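Local structure of polyhedrin (Orgyia pseudotsugata cypovirus 5, 5A8U) at residues S24-G29 with R196-A201; T33-Y38 with Q111-G116; K160-Y165 with V244-Y249. The protein builds the crystalline occlusion bodies (polyhedra) of the virus, which protect it outside the host until insect larvae ingest them. All blocks are in the same frame, centred on the assembly; numbering follows the deposited sequence.

Contact 1: S24-G29 with R196-A201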
ATOM      1  N   SER A  24     -14.914  10.415  20.254  1.00 12.52           N
ATOM      2  CA  SER A  24     -15.950  10.871  19.327  1.00 12.10           C
ATOM      3  C   SER A  24     -15.472  11.901  18.314  1.00 13.24           C
ATOM      4  O   SER A  24     -16.192  12.180  17.354  1.00 11.54           O
ATOM      5  CB  SER A  24     -17.145  11.467  20.091  1.00 16.61           C
ATOM      6  OG  SER A  24     -17.778  10.499  20.903  1.00 22.93           O
ATOM      7  N   SER A  25     -14.283  12.475  18.531  1.00 10.62           N
ATOM      8  CA  SER A  25     -13.741  13.508  17.634  1.00  9.88           C
ATOM      9  C   SER A  25     -13.303  12.866  16.329  1.00 11.34           C
ATOM     10  O   SER A  25     -12.694  11.802  16.351  1.00 10.23           O
ATOM     11  CB  SER A  25     -12.530  14.208  18.265  1.00 16.36           C
ATOM     12  OG  SER A  25     -11.918  15.113  17.344  1.00 14.31           O
ATOM     13  N   SER A  26     -13.609  13.512  15.201  1.00 13.53           N
ATOM     14  CA  SER A  26     -13.139  13.016  13.922  1.00 14.19           C
ATOM     15  C   SER A  26     -11.620  13.027  13.854  1.00 14.67           C
ATOM     16  O   SER A  26     -11.052  12.439  12.956  1.00 14.67           O
ATOM     17  CB  SER A  26     -13.703  13.841  12.756  1.00 12.81           C
ATOM     18  OG  SER A  26     -15.112  13.714  12.676  1.00 16.00           O
ATOM     19  N   ASN A  27     -10.964  13.704  14.794  1.00 11.11           N
ATOM     20  CA  ASN A  27      -9.505  13.744  14.796  1.00  9.95           C
ATOM     21  C   ASN A  27      -8.834  12.833  15.832  1.00  6.49           C
ATOM     22  O   ASN A  27      -7.610  12.841  15.975  1.00 11.22           O
ATOM     23  CB  ASN A  27      -9.020  15.187  14.904  1.00  8.97           C
ATOM     24  CG  ASN A  27      -9.349  15.977  13.661  1.00 15.44           C
ATOM     25  OD1 ASN A  27     -10.076  16.977  13.711  1.00 21.02           O
ATOM     26  ND2 ASN A  27      -8.844  15.512  12.525  1.00 15.28           N
ATOM     27  N   SER A  28      -9.647  12.037  16.528  1.00  6.75           N
ATOM     28  CA  SER A  28      -9.119  10.937  17.336  1.00  8.82           C
ATOM     29  C   SER A  28      -8.859   9.746  16.428  1.00 11.22           C
ATOM     30  O   SER A  28      -9.168   9.779  15.234  1.00 11.59           O
ATOM     31  CB  SER A  28     -10.126  10.532  18.414  1.00 13.07           C
ATOM     32  OG  SER A  28     -11.303   9.997  17.828  1.00 12.96           O
ATOM     33  N   GLY A  29      -8.294   8.690  16.992  1.00 10.77           N
ATOM     34  CA  GLY A  29      -7.998   7.509  16.210  1.00 12.18           C
ATOM     35  C   GLY A  29      -9.031   6.406  16.316  1.00  7.88           C
ATOM     36  O   GLY A  29      -9.628   6.193  17.369  1.00 11.99           O
ATOM     37  N   ARG A 196     -15.772   5.805  10.594  1.00  6.66           N
ATOM     38  CA  ARG A 196     -16.049   6.709  11.700  1.00  6.71           C
ATOM     39  C   ARG A 196     -17.540   6.861  11.968  1.00  7.33           C
ATOM     40  O   ARG A 196     -18.333   7.087  11.040  1.00  5.98           O
ATOM     41  CB  ARG A 196     -15.438   8.074  11.340  1.00  4.32           C
ATOM     42  CG  ARG A 196     -15.957   9.286  12.095  1.00 11.89           C
ATOM     43  CD  ARG A 196     -15.451   9.341  13.509  1.00 12.50           C
ATOM     44  NE  ARG A 196     -13.991   9.258  13.615  1.00 15.32           N
ATOM     45  CZ  ARG A 196     -13.362   9.164  14.780  1.00 12.72           C
ATOM     46  NH1 ARG A 196     -14.083   9.150  15.897  1.00 15.09           N
ATOM     47  NH2 ARG A 196     -12.040   9.078  14.841  1.00  9.73           N
ATOM     48  N   TYR A 197     -17.929   6.768  13.242  1.00  6.96           N
ATOM     49  CA  TYR A 197     -19.254   7.203  13.644  1.00  6.66           C
ATOM     50  C   TYR A 197     -19.275   8.727  13.663  1.00  7.42           C
ATOM     51  O   TYR A 197     -18.431   9.386  14.291  1.00 10.66           O
ATOM     52  CB  TYR A 197     -19.600   6.686  15.042  1.00  7.82           C
ATOM     53  CG  TYR A 197     -20.938   7.171  15.539  1.00  8.47           C
ATOM     54  CD1 TYR A 197     -22.107   6.753  14.936  1.00  8.73           C
ATOM     55  CD2 TYR A 197     -21.024   8.064  16.608  1.00 11.51           C
ATOM     56  CE1 TYR A 197     -23.349   7.200  15.388  1.00  8.48           C
ATOM     57  CE2 TYR A 197     -22.255   8.516  17.076  1.00 10.60           C
ATOM     58  CZ  TYR A 197     -23.412   8.077  16.456  1.00 12.57           C
ATOM     59  OH  TYR A 197     -24.641   8.499  16.914  1.00 14.31           O
ATOM     60  N   ARG A 198     -20.238   9.290  12.966  1.00  7.92           N
ATOM     61  CA  ARG A 198     -20.329  10.743  12.852  1.00  8.26           C
ATOM     62  C   ARG A 198     -21.406  11.250  13.786  1.00 11.46           C
ATOM     63  O   ARG A 198     -22.466  10.630  13.917  1.00  8.83           O
ATOM     64  CB  ARG A 198     -20.639  11.114  11.410  1.00  4.53           C
ATOM     65  CG  ARG A 198     -19.442  10.922  10.465  1.00  9.01           C
ATOM     66  CD  ARG A 198     -18.478  12.114  10.529  1.00  8.59           C
ATOM     67  NE  ARG A 198     -19.157  13.332  10.089  1.00  6.70           N
ATOM     68  CZ  ARG A 198     -19.542  14.324  10.892  1.00  4.41           C
ATOM     69  NH1 ARG A 198     -19.270  14.298  12.194  1.00  8.24           N
ATOM     70  NH2 ARG A 198     -20.195  15.357  10.376  1.00  5.07           N
ATOM     71  N   VAL A 199     -21.148  12.383  14.433  1.00  7.75           N
ATOM     72  CA  VAL A 199     -22.123  12.947  15.370  1.00  9.55           C
ATOM     73  C   VAL A 199     -22.964  14.049  14.725  1.00 12.85           C
ATOM     74  O   VAL A 199     -23.771  14.707  15.388  1.00 13.38           O
ATOM     75  CB  VAL A 199     -21.441  13.485  16.652  1.00 12.77           C
ATOM     76  CG1 VAL A 199     -20.841  12.336  17.433  1.00 14.06           C
ATOM     77  CG2 VAL A 199     -20.363  14.513  16.308  1.00 16.59           C
ATOM     78  N   GLY A 200     -22.761  14.235  13.428  1.00  7.47           N
ATOM     79  CA  GLY A 200     -23.518  15.204  12.655  1.00  8.03           C
ATOM     80  C   GLY A 200     -23.711  14.726  11.224  1.00  7.60           C
ATOM     81  O   GLY A 200     -23.234  13.642  10.852  1.00  5.01           O
ATOM     82  N   ALA A 201     -24.378  15.549  10.413  1.00  6.91           N
ATOM     83  CA  ALA A 201     -24.808  15.128   9.079  1.00  7.02           C
ATOM     84  C   ALA A 201     -23.831  15.507   7.973  1.00  7.12           C
ATOM     85  O   ALA A 201     -23.982  15.063   6.834  1.00  7.81           O
ATOM     86  CB  ALA A 201     -26.195  15.700   8.756  1.00  6.99           C
TER
HETATM   87  O   HOH W   1     -16.995   9.726  16.412  1.00 14.21           O
HETATM   88  O   HOH W   2     -17.318  11.387  15.287  1.00 26.24           O
HETATM   89  O   HOH W   3     -17.399  13.033  13.847  1.00 13.82           O
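Arg196 reaches under the turn Ser25-Ser28 and presents one face of its guanidinium to it. Its CG lies anti to the backbone N (chi1 161°), and bends at chi2 and chi3 curl the chain instead of running it straight out. Over that face sit the CA of Ser26 and the carbonyl O of Ser25, the latter 3.1 Å from Arg196 CZ. At 3.0 Å from Arg196 NH1 this oxygen is close, but the angle is too poor for a hydrogen bond; the approach is probably favourable as charge against carbonyl dipole. Ser28 O lies at the guanidinium edge, near its plane, 3.0 Å from NH2, again at a poor angle. NE bonds Thr51 O, and NH1 bonds Arg23 O as well as water 1.

Ser25 O is gripped from its own turn by the N and the hydroxyl of Ser28. With chi1 at 65°, Ser28 OG sits between the backbone N and the carbonyl carbon and gives a 2.7 Å bond to Ser25 O, in the carbonyl plane.

Water carries the remaining links. Water 1, in the guanidinium plane, accepts from Arg196 NH1 and donates to Ser24 O and Tyr197 O. Water 3 donates to Ser26 OG at 2.7 Å and accepts from Arg198 NH1; Ser26 OG also bonds Glu204, and Arg198 NH2 the carbonyl of Thr202. Water 2 lies too near both others to be present with them and can only be an alternative to them.

Leu149 of the second subunit packs on Asn27. The loop laid over the arginine is a type I beta turn, closed by the bond from Ser28 N to Ser25 O; Ser25 OG, accepting the N-H of Asn27 at 3.1 Å, adds an overlapping ST turn.

Contact 2: T33-Y38 with Q111-G116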
ATOM      1  N   THR A  33      -7.416  -4.071  14.254  1.00  4.17           N
ATOM      2  CA  THR A  33      -6.338  -5.013  14.474  1.00  5.18           C
ATOM      3  C   THR A  33      -6.760  -6.383  13.949  1.00  6.84           C
ATOM      4  O   THR A  33      -7.884  -6.854  14.183  1.00  5.31           O
ATOM      5  CB  THR A  33      -5.943  -5.094  15.957  1.00  7.33           C
ATOM      6  OG1 THR A  33      -5.671  -3.772  16.436  1.00  9.55           O
ATOM      7  CG2 THR A  33      -4.669  -5.949  16.152  1.00  7.18           C
ATOM      8  N   VAL A  34      -5.875  -6.984  13.172  1.00  5.40           N
ATOM      9  CA  VAL A  34      -6.054  -8.370  12.782  1.00  5.81           C
ATOM     10  C   VAL A  34      -5.028  -9.184  13.538  1.00  5.79           C
ATOM     11  O   VAL A  34      -3.826  -8.903  13.474  1.00  5.56           O
ATOM     12  CB  VAL A  34      -5.840  -8.559  11.273  1.00  8.03           C
ATOM     13  CG1 VAL A  34      -5.580 -10.052  10.918  1.00  5.83           C
ATOM     14  CG2 VAL A  34      -7.016  -7.991  10.523  1.00  5.85           C
ATOM     15  N   VAL A  35      -5.507 -10.171  14.286  1.00  4.73           N
ATOM     16  CA  VAL A  35      -4.607 -11.043  15.025  1.00  3.92           C
ATOM     17  C   VAL A  35      -4.705 -12.446  14.466  1.00  4.91           C
ATOM     18  O   VAL A  35      -5.757 -13.071  14.542  1.00  5.69           O
ATOM     19  CB  VAL A  35      -4.940 -11.095  16.516  1.00  4.66           C
ATOM     20  CG1 VAL A  35      -3.892 -11.929  17.248  1.00  6.98           C
ATOM     21  CG2 VAL A  35      -4.956  -9.700  17.101  1.00  7.84           C
ATOM     22  N   LEU A  36      -3.617 -12.934  13.892  1.00  3.52           N
ATOM     23  CA  LEU A  36      -3.621 -14.263  13.280  1.00  4.93           C
ATOM     24  C   LEU A  36      -3.042 -15.275  14.241  1.00  5.42           C
ATOM     25  O   LEU A  36      -2.043 -14.993  14.892  1.00  5.85           O
ATOM     26  CB  LEU A  36      -2.797 -14.250  12.002  1.00  5.38           C
ATOM     27  CG  LEU A  36      -3.389 -13.285  10.970  1.00  3.77           C
ATOM     28  CD1 LEU A  36      -2.383 -12.992   9.879  1.00  8.32           C
ATOM     29  CD2 LEU A  36      -4.654 -13.898  10.369  1.00  8.08           C
ATOM     30  N   LYS A  37      -3.668 -16.448  14.333  1.00  4.80           N
ATOM     31  CA  LYS A  37      -3.232 -17.432  15.319  1.00  4.81           C
ATOM     32  C   LYS A  37      -2.697 -18.678  14.632  1.00  5.66           C
ATOM     33  O   LYS A  37      -3.307 -19.165  13.669  1.00  6.38           O
ATOM     34  CB  LYS A  37      -4.402 -17.803  16.227  1.00  6.04           C
ATOM     35  CG  LYS A  37      -5.115 -16.576  16.809  1.00  8.98           C
ATOM     36  CD  LYS A  37      -5.986 -16.995  17.984  1.00 12.02           C
ATOM     37  CE  LYS A  37      -5.111 -17.453  19.136  1.00 14.16           C
ATOM     38  NZ  LYS A  37      -5.919 -17.779  20.346  1.00 15.16           N
ATOM     39  N   TYR A  38      -1.571 -19.181  15.139  1.00  3.42           N
ATOM     40  CA  TYR A  38      -0.863 -20.314  14.546  1.00  6.44           C
ATOM     41  C   TYR A  38      -0.802 -21.448  15.554  1.00  6.64           C
ATOM     42  O   TYR A  38      -0.888 -21.216  16.753  1.00  6.69           O
ATOM     43  CB  TYR A  38       0.552 -19.907  14.069  1.00  4.17           C
ATOM     44  CG  TYR A  38       0.456 -18.755  13.098  1.00  5.01           C
ATOM     45  CD1 TYR A  38       0.390 -17.442  13.565  1.00  6.92           C
ATOM     46  CD2 TYR A  38       0.355 -18.973  11.731  1.00  5.59           C
ATOM     47  CE1 TYR A  38       0.240 -16.393  12.705  1.00  5.69           C
ATOM     48  CE2 TYR A  38       0.203 -17.917  10.852  1.00  3.13           C
ATOM     49  CZ  TYR A  38       0.155 -16.633  11.349  1.00  5.30           C
ATOM     50  OH  TYR A  38       0.019 -15.578  10.503  1.00  5.53           O
ATOM     51  N   GLN A 111      -8.587 -13.187  15.102  1.00  4.87           N
ATOM     52  CA  GLN A 111      -9.445 -12.256  15.823  1.00  3.18           C
ATOM     53  C   GLN A 111      -9.384 -10.912  15.081  1.00  5.18           C
ATOM     54  O   GLN A 111      -8.301 -10.408  14.795  1.00  6.42           O
ATOM     55  CB  GLN A 111      -8.981 -12.091  17.275  1.00  6.03           C
ATOM     56  CG  GLN A 111      -9.964 -11.267  18.082  1.00  5.50           C
ATOM     57  CD  GLN A 111      -9.551 -11.052  19.523  1.00  9.74           C
ATOM     58  OE1 GLN A 111     -10.173 -10.255  20.230  1.00  9.16           O
ATOM     59  NE2 GLN A 111      -8.503 -11.758  19.970  1.00  8.87           N
ATOM     60  N   PHE A 112     -10.547 -10.357  14.760  1.00  4.45           N
ATOM     61  CA  PHE A 112     -10.641  -9.084  14.062  1.00  6.08           C
ATOM     62  C   PHE A 112     -11.228  -8.111  15.083  1.00  5.86           C
ATOM     63  O   PHE A 112     -12.356  -8.293  15.551  1.00  6.21           O
ATOM     64  CB  PHE A 112     -11.555  -9.252  12.836  1.00  8.84           C
ATOM     65  CG  PHE A 112     -11.789  -7.973  12.040  1.00  8.94           C
ATOM     66  CD1 PHE A 112     -10.780  -7.440  11.254  1.00  8.78           C
ATOM     67  CD2 PHE A 112     -13.035  -7.350  12.040  1.00  9.11           C
ATOM     68  CE1 PHE A 112     -10.987  -6.276  10.507  1.00 10.14           C
ATOM     69  CE2 PHE A 112     -13.253  -6.194  11.280  1.00 11.94           C
ATOM     70  CZ  PHE A 112     -12.236  -5.667  10.513  1.00  9.17           C
ATOM     71  N   ILE A 113     -10.440  -7.116  15.478  1.00  7.23           N
ATOM     72  CA  ILE A 113     -10.837  -6.218  16.558  1.00  5.42           C
ATOM     73  C   ILE A 113     -10.945  -4.794  16.037  1.00  5.83           C
ATOM     74  O   ILE A 113     -10.028  -4.292  15.410  1.00  6.28           O
ATOM     75  CB  ILE A 113      -9.813  -6.227  17.704  1.00  7.61           C
ATOM     76  CG1 ILE A 113      -9.352  -7.657  17.999  1.00  7.27           C
ATOM     77  CG2 ILE A 113     -10.387  -5.526  18.930  1.00  7.65           C
ATOM     78  CD1 ILE A 113      -8.160  -7.731  18.946  1.00  7.29           C
ATOM     79  N   VAL A 114     -12.064  -4.137  16.317  1.00  5.52           N
ATOM     80  CA  VAL A 114     -12.262  -2.769  15.854  1.00  7.18           C
ATOM     81  C   VAL A 114     -12.538  -1.901  17.074  1.00  7.87           C
ATOM     82  O   VAL A 114     -13.399  -2.239  17.869  1.00  7.06           O
ATOM     83  CB  VAL A 114     -13.465  -2.676  14.891  1.00  5.79           C
ATOM     84  CG1 VAL A 114     -13.649  -1.236  14.403  1.00  8.15           C
ATOM     85  CG2 VAL A 114     -13.274  -3.624  13.693  1.00  6.48           C
ATOM     86  N   GLN A 115     -11.796  -0.809  17.239  1.00  8.30           N
ATOM     87  CA  GLN A 115     -11.930   0.025  18.439  1.00  7.33           C
ATOM     88  C   GLN A 115     -11.990   1.531  18.121  1.00  7.93           C
ATOM     89  O   GLN A 115     -11.271   2.018  17.254  1.00  8.19           O
ATOM     90  CB  GLN A 115     -10.777  -0.277  19.411  1.00  8.81           C
ATOM     91  CG  GLN A 115     -10.670   0.700  20.590  1.00  9.12           C
ATOM     92  CD  GLN A 115      -9.607   0.289  21.598  1.00  8.47           C
ATOM     93  OE1 GLN A 115      -9.149  -0.858  21.603  1.00  8.73           O
ATOM     94  NE2 GLN A 115      -9.215   1.224  22.464  1.00 11.68           N
ATOM     95  N   GLY A 116     -12.857   2.260  18.826  1.00  7.14           N
ATOM     96  CA  GLY A 116     -12.961   3.699  18.629  1.00  5.95           C
ATOM     97  C   GLY A 116     -14.420   4.072  18.527  1.00 13.06           C
ATOM     98  O   GLY A 116     -15.273   3.234  18.792  1.00  7.97           O
TER
HETATM   99  O   HOH W   4      -8.054  -2.752  17.236  1.00  8.77           O
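Thr33-Lys37 and Gln111-Gln115 run antiparallel at 162°, with Thr33-Ile113 and Val35-Gln111 as hydrogen-bonded pairs and Val34-Phe112 as the non-hydrogen-bonded pair between them. Four N-H...O bonds of 2.8 to 2.9 Å join the two outer pairs, the straightest from Ile113 N to Thr33 O (176°). Phe112 CA adds a C-H...O contact to Thr33 O.

On the face carrying Val34 and Phe112, the methyl CG2 of Val34 meets the ring at its edge, in plane, 3.9 Å from Phe112 CD1. Ile190 of strand 189-195 lies against Val34 on this face.

The face of Thr33, Val35, Gln111 and Ile113 is turned to helix 230-241, whose Phe238 packs on Thr33 and Val35. Here Val35 CG2 touches Ile113 CD1 more loosely, at 4.2 Å, the two side chains crossing obliquely. Water 4 joins Thr33 OG1 to Ile113 O, while the hydroxyl also bonds Asn47 ND2. The extended Gln111 sends OE1 to Ser174 and NE2 to Gln246 O.

The pairing therefore satisfies the buried peptide groups at both hydrogen-bonded pairs, whereas its few polar side-chain ends rely on water 4 and on residues of other strands and the C-terminal segment.

Contact 3: K160-Y165 with V244-Y249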
ATOM      1  N   LYS A 160     -22.334 -10.270  14.510  1.00  9.68           N
ATOM      2  CA  LYS A 160     -21.532 -11.385  15.039  1.00  8.41           C
ATOM      3  C   LYS A 160     -20.361 -10.918  15.917  1.00 11.39           C
ATOM      4  O   LYS A 160     -19.701 -11.727  16.564  1.00  9.17           O
ATOM      5  CB  LYS A 160     -20.978 -12.241  13.894  1.00 10.35           C
ATOM      6  CG  LYS A 160     -22.009 -13.093  13.159  1.00 15.76           C
ATOM      7  CD  LYS A 160     -21.302 -13.998  12.156  1.00 24.10           C
ATOM      8  CE  LYS A 160     -22.171 -15.199  11.761  1.00 35.55           C
ATOM      9  NZ  LYS A 160     -21.381 -16.297  11.114  1.00 37.83           N
ATOM     10  N   MET A 161     -20.087  -9.620  15.932  1.00  8.12           N
ATOM     11  CA  MET A 161     -18.989  -9.120  16.761  1.00  8.41           C
ATOM     12  C   MET A 161     -19.413  -9.012  18.228  1.00  9.42           C
ATOM     13  O   MET A 161     -20.579  -8.732  18.523  1.00 10.56           O
ATOM     14  CB  MET A 161     -18.503  -7.774  16.238  1.00  5.37           C
ATOM     15  CG  MET A 161     -18.103  -7.826  14.771  1.00  5.48           C
ATOM     16  SD  MET A 161     -17.309  -6.287  14.250  1.00 10.35           S
ATOM     17  CE  MET A 161     -15.669  -6.517  14.929  1.00  7.16           C
ATOM     18  N   GLN A 162     -18.461  -9.261  19.130  1.00  5.61           N
ATOM     19  CA  GLN A 162     -18.710  -9.232  20.556  1.00  7.49           C
ATOM     20  C   GLN A 162     -18.244  -7.906  21.123  1.00  8.24           C
ATOM     21  O   GLN A 162     -17.143  -7.455  20.834  1.00  7.39           O
ATOM     22  CB  GLN A 162     -17.968 -10.383  21.241  1.00  7.52           C
ATOM     23  CG  GLN A 162     -18.345 -11.755  20.718  1.00  8.36           C
ATOM     24  CD  GLN A 162     -17.602 -12.850  21.444  1.00 11.89           C
ATOM     25  OE1 GLN A 162     -17.515 -12.832  22.664  1.00 10.61           O
ATOM     26  NE2 GLN A 162     -17.053 -13.798  20.704  1.00 13.19           N
ATOM     27  N   PRO A 163     -19.075  -7.282  21.964  1.00  9.17           N
ATOM     28  CA  PRO A 163     -18.688  -5.988  22.530  1.00  7.82           C
ATOM     29  C   PRO A 163     -17.577  -6.147  23.564  1.00  8.79           C
ATOM     30  O   PRO A 163     -17.613  -7.053  24.397  1.00 13.29           O
ATOM     31  CB  PRO A 163     -19.974  -5.498  23.205  1.00 13.37           C
ATOM     32  CG  PRO A 163     -21.066  -6.391  22.712  1.00 25.34           C
ATOM     33  CD  PRO A 163     -20.418  -7.700  22.406  1.00 14.45           C
ATOM     34  N   LEU A 164     -16.574  -5.290  23.476  1.00  7.47           N
ATOM     35  CA  LEU A 164     -15.478  -5.293  24.434  1.00 10.05           C
ATOM     36  C   LEU A 164     -15.509  -3.964  25.183  1.00  9.72           C
ATOM     37  O   LEU A 164     -15.386  -2.890  24.586  1.00 10.77           O
ATOM     38  CB  LEU A 164     -14.124  -5.500  23.732  1.00 11.30           C
ATOM     39  CG  LEU A 164     -13.993  -6.709  22.791  1.00 11.29           C
ATOM     40  CD1 LEU A 164     -12.573  -6.804  22.183  1.00 13.85           C
ATOM     41  CD2 LEU A 164     -14.358  -8.005  23.484  1.00 13.03           C
ATOM     42  N   TYR A 165     -15.671  -4.047  26.497  1.00 11.60           N
ATOM     43  CA  TYR A 165     -15.806  -2.866  27.338  1.00 10.55           C
ATOM     44  C   TYR A 165     -14.497  -2.446  27.992  1.00 11.99           C
ATOM     45  O   TYR A 165     -13.634  -3.275  28.272  1.00 13.69           O
ATOM     46  CB  TYR A 165     -16.875  -3.102  28.415  1.00 10.34           C
ATOM     47  CG  TYR A 165     -18.272  -3.025  27.862  1.00 13.43           C
ATOM     48  CD1 TYR A 165     -18.867  -4.125  27.277  1.00 16.05           C
ATOM     49  CD2 TYR A 165     -18.979  -1.829  27.880  1.00 20.86           C
ATOM     50  CE1 TYR A 165     -20.145  -4.050  26.743  1.00 18.41           C
ATOM     51  CE2 TYR A 165     -20.249  -1.743  27.346  1.00 19.79           C
ATOM     52  CZ  TYR A 165     -20.827  -2.857  26.783  1.00 24.31           C
ATOM     53  OH  TYR A 165     -22.099  -2.779  26.258  1.00 31.41           O
ATOM     54  N   VAL A 244      -8.246  -2.824  23.416  1.00  7.80           N
ATOM     55  CA  VAL A 244      -8.947  -3.987  23.942  1.00  9.15           C
ATOM     56  C   VAL A 244      -8.721  -5.198  23.062  1.00  8.15           C
ATOM     57  O   VAL A 244      -8.458  -5.087  21.861  1.00  8.76           O
ATOM     58  CB  VAL A 244     -10.462  -3.759  24.152  1.00 13.44           C
ATOM     59  CG1 VAL A 244     -10.699  -2.885  25.392  1.00 13.03           C
ATOM     60  CG2 VAL A 244     -11.101  -3.173  22.895  1.00  9.42           C
ATOM     61  N   TYR A 245      -8.826  -6.363  23.674  1.00  7.30           N
ATOM     62  CA  TYR A 245      -8.433  -7.605  23.036  1.00  6.60           C
ATOM     63  C   TYR A 245      -9.137  -8.709  23.802  1.00  7.14           C
ATOM     64  O   TYR A 245      -9.198  -8.678  25.028  1.00  7.86           O
ATOM     65  CB  TYR A 245      -6.912  -7.758  23.180  1.00  8.91           C
ATOM     66  CG  TYR A 245      -6.330  -9.036  22.641  1.00  7.41           C
ATOM     67  CD1 TYR A 245      -6.304 -10.195  23.408  1.00  8.36           C
ATOM     68  CD2 TYR A 245      -5.777  -9.083  21.362  1.00  9.65           C
ATOM     69  CE1 TYR A 245      -5.766 -11.369  22.914  1.00  7.77           C
ATOM     70  CE2 TYR A 245      -5.227 -10.261  20.863  1.00 10.94           C
ATOM     71  CZ  TYR A 245      -5.230 -11.395  21.649  1.00  8.69           C
ATOM     72  OH  TYR A 245      -4.698 -12.558  21.164  1.00 10.14           O
ATOM     73  N   GLN A 246      -9.665  -9.694  23.093  1.00  8.28           N
ATOM     74  CA  GLN A 246     -10.305 -10.807  23.777  1.00  4.35           C
ATOM     75  C   GLN A 246      -9.364 -12.011  23.792  1.00  7.17           C
ATOM     76  O   GLN A 246      -8.911 -12.479  22.743  1.00  5.71           O
ATOM     77  CB  GLN A 246     -11.630 -11.174  23.105  1.00 10.26           C
ATOM     78  CG  GLN A 246     -12.388 -12.260  23.857  1.00  7.36           C
ATOM     79  CD  GLN A 246     -13.622 -12.706  23.108  1.00  9.16           C
ATOM     80  OE1 GLN A 246     -13.537 -13.493  22.165  1.00  9.12           O
ATOM     81  NE2 GLN A 246     -14.780 -12.182  23.507  1.00 12.47           N
ATOM     82  N   ASN A 247      -9.040 -12.514  24.983  1.00  5.46           N
ATOM     83  CA  ASN A 247      -8.083 -13.615  25.013  1.00  6.32           C
ATOM     84  C   ASN A 247      -8.687 -14.991  24.705  1.00  8.52           C
ATOM     85  O   ASN A 247      -9.894 -15.111  24.465  1.00  8.46           O
ATOM     86  CB  ASN A 247      -7.268 -13.617  26.312  1.00  5.00           C
ATOM     87  CG  ASN A 247      -8.067 -14.088  27.534  1.00 10.02           C
ATOM     88  OD1 ASN A 247      -9.165 -14.635  27.427  1.00  8.41           O
ATOM     89  ND2 ASN A 247      -7.488 -13.892  28.707  1.00  9.80           N
ATOM     90  N   SER A 248      -7.832 -16.014  24.711  1.00  6.08           N
ATOM     91  CA  SER A 248      -8.199 -17.380  24.333  1.00  8.23           C
ATOM     92  C   SER A 248      -9.272 -18.011  25.209  1.00  8.40           C
ATOM     93  O   SER A 248      -9.801 -19.075  24.876  1.00  7.77           O
ATOM     94  CB  SER A 248      -6.948 -18.272  24.337  1.00 10.11           C
ATOM     95  OG  SER A 248      -6.091 -17.905  23.277  1.00 14.13           O
ATOM     96  N   TYR A 249      -9.573 -17.358  26.328  1.00  8.50           N
ATOM     97  CA  TYR A 249     -10.563 -17.858  27.262  1.00 10.52           C
ATOM     98  C   TYR A 249     -11.881 -17.097  27.182  1.00 12.32           C
ATOM     99  O   TYR A 249     -12.810 -17.388  27.929  1.00 12.69           O
ATOM    100  CB  TYR A 249     -10.001 -17.831  28.679  1.00 10.95           C
ATOM    101  CG  TYR A 249      -8.722 -18.640  28.804  1.00 10.29           C
ATOM    102  CD1 TYR A 249      -8.766 -19.993  29.110  1.00 15.24           C
ATOM    103  CD2 TYR A 249      -7.477 -18.055  28.575  1.00  9.61           C
ATOM    104  CE1 TYR A 249      -7.607 -20.739  29.201  1.00 16.37           C
ATOM    105  CE2 TYR A 249      -6.309 -18.795  28.669  1.00 12.52           C
ATOM    106  CZ  TYR A 249      -6.381 -20.133  28.982  1.00 15.83           C
ATOM    107  OH  TYR A 249      -5.233 -20.879  29.085  1.00 25.59           O
TER
HETATM  108  O   HOH W   5     -15.425 -15.476  22.157  1.00 16.87           O
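Gln162, Leu164 and Tyr165 meet Val244-Gln246 where the C-terminal segment passes an outer strand, 162-166, of the six-stranded antiparallel sheet. In this chain that strand pairs with 169-178, to which Gln162 and Leu164 are tied by backbone bonds.

At Gln162, CG stands anti to the carbonyl carbon (chi1 -58°) and the chain beyond is extended, as is that of Gln246; the two side chains cross at about a right angle. Their amides meet with planes 57° apart. Gln246 NE2 donates to Gln162 OE1 at 2.9 Å, and the bond is straight at the hydrogen (162°). OE1 lies close to the amide plane of Gln246, but the donor stands well above the carbonyl plane of Gln162. On the other arm, water 5 accepts from Gln162 NE2 and donates to Gln246 OE1, so one direct and one water-mediated bridge close a ring and fix the rotation of both amides.

Leu164 carries the apolar part of the contact. Its CB rests 3.9 Å from Val244 CG2, the two side chains sliding past each other in opposite directions. CD1 lies 4.1 Å from Tyr245 N, and CD2 reaches across to Gln246 CB at 4.2 Å. The leucine is thus spread along three successive residues, and Thr252 also touches it.

The side chain of Tyr165 turns away, leaving its carbonyl O beside Val244 CG1. Across from the strand, Tyr245 points away from it, packs on Val234 of helix 230-241 and bonds Glu230 through its hydroxyl. The segment then bends in an Asx turn: Asn247 OD1 takes the N-H of Tyr249 at 3.0 Å, the donor standing above the carbonyl plane.

In the fold
Contact 2 is the core, wholly buried about 4 Å from the centre of the chain, and made of peptide hydrogen bonds and apolar side chains. Contact 3, its centre about 10 Å away, belongs to the same sheet: Gln115 OE1 meets Val244 N and Ile113 CG2 packs on Val244 O, so the C-terminal segment is held by strand 109-115, one of the two central strands, as well as by the outer one. Its chemistry grades from buried leucine and valine to more exposed glutamines and water. Contact 1, partly buried at the periphery, its centre about 22 Å from that of contact 2, joins two loops near a subunit interface through an arginine face, carbonyls and waters instead of strand pairing.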